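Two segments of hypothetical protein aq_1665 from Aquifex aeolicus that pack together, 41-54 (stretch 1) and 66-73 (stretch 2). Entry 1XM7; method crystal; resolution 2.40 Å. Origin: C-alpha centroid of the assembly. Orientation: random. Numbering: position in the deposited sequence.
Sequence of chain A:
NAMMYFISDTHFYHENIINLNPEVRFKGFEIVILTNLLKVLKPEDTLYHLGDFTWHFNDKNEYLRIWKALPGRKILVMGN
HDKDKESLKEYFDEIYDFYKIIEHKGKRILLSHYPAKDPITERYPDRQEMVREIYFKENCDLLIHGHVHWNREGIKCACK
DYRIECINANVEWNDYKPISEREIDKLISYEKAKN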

# COMPACT_ATOMS: atom_id res chain seq x y z
N LEU A 41 4.34 -8.86 -12.10
CA LEU A 41 3.58 -9.92 -11.48
C LEU A 41 3.59 -11.19 -12.29
O LEU A 41 3.51 -11.17 -13.52
CB LEU A 41 2.12 -9.51 -11.31
CG LEU A 41 1.84 -8.40 -10.30
CD1 LEU A 41 0.34 -8.11 -10.29
CD2 LEU A 41 2.32 -8.84 -8.93
N LYS A 42 3.69 -12.31 -11.59
CA LYS A 42 3.65 -13.62 -12.22
C LYS A 42 2.58 -14.38 -11.45
O LYS A 42 2.23 -14.01 -10.33
CB LYS A 42 5.00 -14.33 -12.13
CG LYS A 42 6.14 -13.60 -12.84
CD LYS A 42 5.84 -13.40 -14.32
CE LYS A 42 7.02 -12.72 -15.03
NZ LYS A 42 7.42 -11.41 -14.41
N PRO A 43 2.04 -15.44 -12.04
CA PRO A 43 1.00 -16.22 -11.38
C PRO A 43 1.25 -16.63 -9.93
O PRO A 43 0.33 -16.65 -9.12
CB PRO A 43 0.85 -17.42 -12.30
CG PRO A 43 1.11 -16.81 -13.65
CD PRO A 43 2.33 -15.98 -13.38
N GLU A 44 2.50 -16.95 -9.58
CA GLU A 44 2.80 -17.39 -8.23
C GLU A 44 3.19 -16.29 -7.23
O GLU A 44 3.48 -16.55 -6.05
CB GLU A 44 3.89 -18.49 -8.27
CG GLU A 44 5.17 -18.16 -9.06
CD GLU A 44 4.98 -18.15 -10.59
OE1 GLU A 44 4.37 -19.10 -11.15
OE2 GLU A 44 5.46 -17.19 -11.24
N ASP A 45 3.19 -15.05 -7.70
CA ASP A 45 3.52 -13.91 -6.86
C ASP A 45 2.33 -13.54 -5.99
O ASP A 45 1.24 -14.10 -6.14
CB ASP A 45 3.89 -12.71 -7.73
CG ASP A 45 5.13 -12.95 -8.57
OD1 ASP A 45 5.38 -12.15 -9.50
OD2 ASP A 45 5.85 -13.93 -8.30
N THR A 46 2.54 -12.60 -5.07
CA THR A 46 1.49 -12.12 -4.19
C THR A 46 1.68 -10.62 -4.01
O THR A 46 2.76 -10.17 -3.62
CB THR A 46 1.53 -12.79 -2.80
OG1 THR A 46 1.34 -14.20 -2.94
CG2 THR A 46 0.42 -12.22 -1.89
N LEU A 47 0.63 -9.87 -4.31
CA LEU A 47 0.65 -8.41 -4.20
C LEU A 47 -0.15 -7.91 -3.01
O LEU A 47 -1.34 -8.22 -2.85
CB LEU A 47 0.08 -7.80 -5.49
CG LEU A 47 -0.13 -6.28 -5.55
CD1 LEU A 47 1.20 -5.54 -5.46
CD2 LEU A 47 -0.82 -5.94 -6.86
N TYR A 48 0.50 -7.12 -2.17
CA TYR A 48 -0.16 -6.54 -1.01
C TYR A 48 -0.52 -5.08 -1.28
O TYR A 48 0.34 -4.26 -1.59
CB TYR A 48 0.74 -6.62 0.24
CG TYR A 48 0.97 -8.03 0.75
CD1 TYR A 48 1.97 -8.85 0.21
CD2 TYR A 48 0.16 -8.56 1.75
CE1 TYR A 48 2.13 -10.17 0.64
CE2 TYR A 48 0.31 -9.88 2.20
CZ TYR A 48 1.30 -10.68 1.64
OH TYR A 48 1.45 -11.97 2.08
N HIS A 49 -1.81 -4.77 -1.17
CA HIS A 49 -2.29 -3.40 -1.36
C HIS A 49 -2.57 -2.91 0.05
O HIS A 49 -3.45 -3.42 0.74
CB HIS A 49 -3.57 -3.38 -2.19
CG HIS A 49 -3.94 -2.02 -2.68
ND1 HIS A 49 -4.08 -0.94 -1.84
CD2 HIS A 49 -4.18 -1.57 -3.93
CE1 HIS A 49 -4.39 0.13 -2.56
NE2 HIS A 49 -4.46 -0.22 -3.83
N LEU A 50 -1.82 -1.92 0.50
CA LEU A 50 -1.96 -1.44 1.86
C LEU A 50 -2.85 -0.22 2.10
O LEU A 50 -2.57 0.59 2.97
CB LEU A 50 -0.57 -1.22 2.46
CG LEU A 50 0.42 -2.37 2.20
CD1 LEU A 50 1.73 -2.09 2.91
CD2 LEU A 50 -0.14 -3.70 2.67
N GLY A 51 -3.92 -0.07 1.32
CA GLY A 51 -4.81 1.05 1.57
C GLY A 51 -5.18 2.02 0.46
O GLY A 51 -4.35 2.40 -0.36
N ASP A 52 -6.44 2.45 0.50
CA ASP A 52 -7.03 3.39 -0.45
C ASP A 52 -6.84 2.93 -1.89
O ASP A 52 -6.15 3.55 -2.69
CB ASP A 52 -6.46 4.78 -0.19
CG ASP A 52 -6.95 5.36 1.14
OD1 ASP A 52 -6.53 6.47 1.53
OD2 ASP A 52 -7.77 4.69 1.80
N PHE A 53 -7.50 1.82 -2.18
CA PHE A 53 -7.49 1.14 -3.46
C PHE A 53 -8.15 1.95 -4.57
O PHE A 53 -7.47 2.46 -5.47
CB PHE A 53 -8.20 -0.21 -3.30
CG PHE A 53 -8.39 -0.95 -4.59
CD1 PHE A 53 -7.31 -1.26 -5.40
CD2 PHE A 53 -9.65 -1.37 -4.98
CE1 PHE A 53 -7.48 -1.96 -6.58
CE2 PHE A 53 -9.83 -2.08 -6.15
CZ PHE A 53 -8.75 -2.37 -6.95
N THR A 54 -9.48 2.05 -4.52
CA THR A 54 -10.22 2.77 -5.55
C THR A 54 -11.10 3.86 -4.97
O THR A 54 -11.61 3.73 -3.84
CB THR A 54 -11.09 1.81 -6.39
OG1 THR A 54 -11.67 2.52 -7.48
CG2 THR A 54 -12.19 1.21 -5.55
N ILE A 66 -9.15 -4.53 -15.38
CA ILE A 66 -7.75 -4.80 -15.70
C ILE A 66 -7.02 -5.29 -14.46
O ILE A 66 -6.31 -6.31 -14.49
CB ILE A 66 -7.06 -3.53 -16.25
CG1 ILE A 66 -7.63 -3.20 -17.63
CG2 ILE A 66 -5.55 -3.74 -16.33
CD1 ILE A 66 -7.20 -1.85 -18.16
N TRP A 67 -7.18 -4.57 -13.35
CA TRP A 67 -6.55 -4.96 -12.10
C TRP A 67 -6.90 -6.41 -11.76
O TRP A 67 -6.04 -7.21 -11.41
CB TRP A 67 -7.02 -4.03 -10.98
CG TRP A 67 -6.82 -4.57 -9.60
CD1 TRP A 67 -7.64 -5.45 -8.93
CD2 TRP A 67 -5.72 -4.31 -8.74
NE1 TRP A 67 -7.11 -5.74 -7.70
CE2 TRP A 67 -5.93 -5.06 -7.55
CE3 TRP A 67 -4.57 -3.51 -8.84
CZ2 TRP A 67 -5.03 -5.03 -6.49
CZ3 TRP A 67 -3.68 -3.48 -7.77
CH2 TRP A 67 -3.91 -4.24 -6.61
N LYS A 68 -8.19 -6.72 -11.86
CA LYS A 68 -8.70 -8.05 -11.57
C LYS A 68 -8.00 -9.09 -12.44
O LYS A 68 -7.67 -10.18 -11.97
CB LYS A 68 -10.21 -8.07 -11.82
CG LYS A 68 -10.97 -9.20 -11.15
CD LYS A 68 -12.46 -9.14 -11.48
CE LYS A 68 -13.22 -10.27 -10.77
NZ LYS A 68 -14.71 -10.21 -11.00
N ALA A 69 -7.76 -8.75 -13.70
CA ALA A 69 -7.13 -9.66 -14.64
C ALA A 69 -5.67 -9.96 -14.32
O ALA A 69 -5.17 -11.04 -14.66
CB ALA A 69 -7.24 -9.10 -16.05
N LEU A 70 -4.98 -9.02 -13.67
CA LEU A 70 -3.57 -9.22 -13.34
C LEU A 70 -3.29 -10.55 -12.67
O LEU A 70 -4.10 -11.06 -11.92
CB LEU A 70 -3.07 -8.08 -12.45
CG LEU A 70 -2.94 -6.71 -13.13
CD1 LEU A 70 -2.45 -5.69 -12.13
CD2 LEU A 70 -1.98 -6.81 -14.31
N PRO A 71 -2.12 -11.14 -12.95
CA PRO A 71 -1.78 -12.43 -12.33
C PRO A 71 -1.35 -12.30 -10.87
O PRO A 71 -1.16 -11.20 -10.36
CB PRO A 71 -0.68 -12.96 -13.24
CG PRO A 71 0.01 -11.70 -13.69
CD PRO A 71 -1.15 -10.79 -14.00
N GLY A 72 -1.20 -13.43 -10.19
CA GLY A 72 -0.78 -13.43 -8.80
C GLY A 72 -1.92 -13.31 -7.80
O GLY A 72 -3.06 -13.01 -8.17
N ARG A 73 -1.62 -13.58 -6.54
CA ARG A 73 -2.60 -13.48 -5.46
C ARG A 73 -2.66 -12.01 -5.03
O ARG A 73 -1.66 -11.31 -5.05
CB ARG A 73 -2.17 -14.38 -4.29
CG ARG A 73 -2.82 -14.08 -2.94
CD ARG A 73 -2.64 -15.23 -1.95
NE ARG A 73 -3.39 -16.41 -2.40
CZ ARG A 73 -4.62 -16.73 -2.00
NH1 ARG A 73 -5.27 -15.98 -1.12
NH2 ARG A 73 -5.22 -17.80 -2.51

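Trp67, on the helical part of the second stretch, anchors the apolar centre of the contact. Its CA-to-CB bond points toward the first stretch, and its buried indole meets three side chains there. Phe53 turns its edge to one face of the indole, with Phe53 CE1 3.6 Å from Trp67 CE2. The planes of the Phe53 ring and the five-membered ring of Trp67 meet at 58°. Leu47 CD2 lies 3.5 Å from Trp67 CH2. The CA-to-CB bond of Leu47 points sideways, but the end of its side chain comes nearer to the indole. His49 CD2 approaches the same atom, Trp67 CH2, at 3.8 Å. Trp67 CH2 sits near the plane of the His49 ring, at its edge. His49 ND1 accepts a hydrogen bond from Gly51 N at 3.3 Å.

Leu41 extends the apolar packing past the end of the helix. Its CD1 is 4.0 Å from Leu70 CB, and its CB is 3.9 Å from Pro71 CG. Pro71 also packs near Pro43, with Pro71 CB 4.3 Å from Pro43 CD.

Beyond these prolines the contact becomes a backbone one. Lys42 to Asp45 form a type I turn, closed by Asp45 N to Lys42 O at 3.0 Å. Asp45 OD1 also accepts a hydrogen bond from Lys42 N at 2.7 Å. Gly72 lies against this turn, and its CA makes a CA-H...O contact of 3.4 Å with Pro43 O. A CB on Gly72 would sit tightly against Lys42 O and Asp45 O, each 3.2 Å away.

Thr46 and Arg73 form a parallel bridge. Arg73 N donates to Asp45 O at 2.9 Å, and Leu47 N donates to Arg73 O at 2.8 Å. Both bonds are nearly straight. Arg73 thus bonds to the residues flanking Thr46, as a parallel bridge requires. Thr46 and Arg73 share one sheet face, and Thr46 OG1 is 3.8 Å from Arg73 CB.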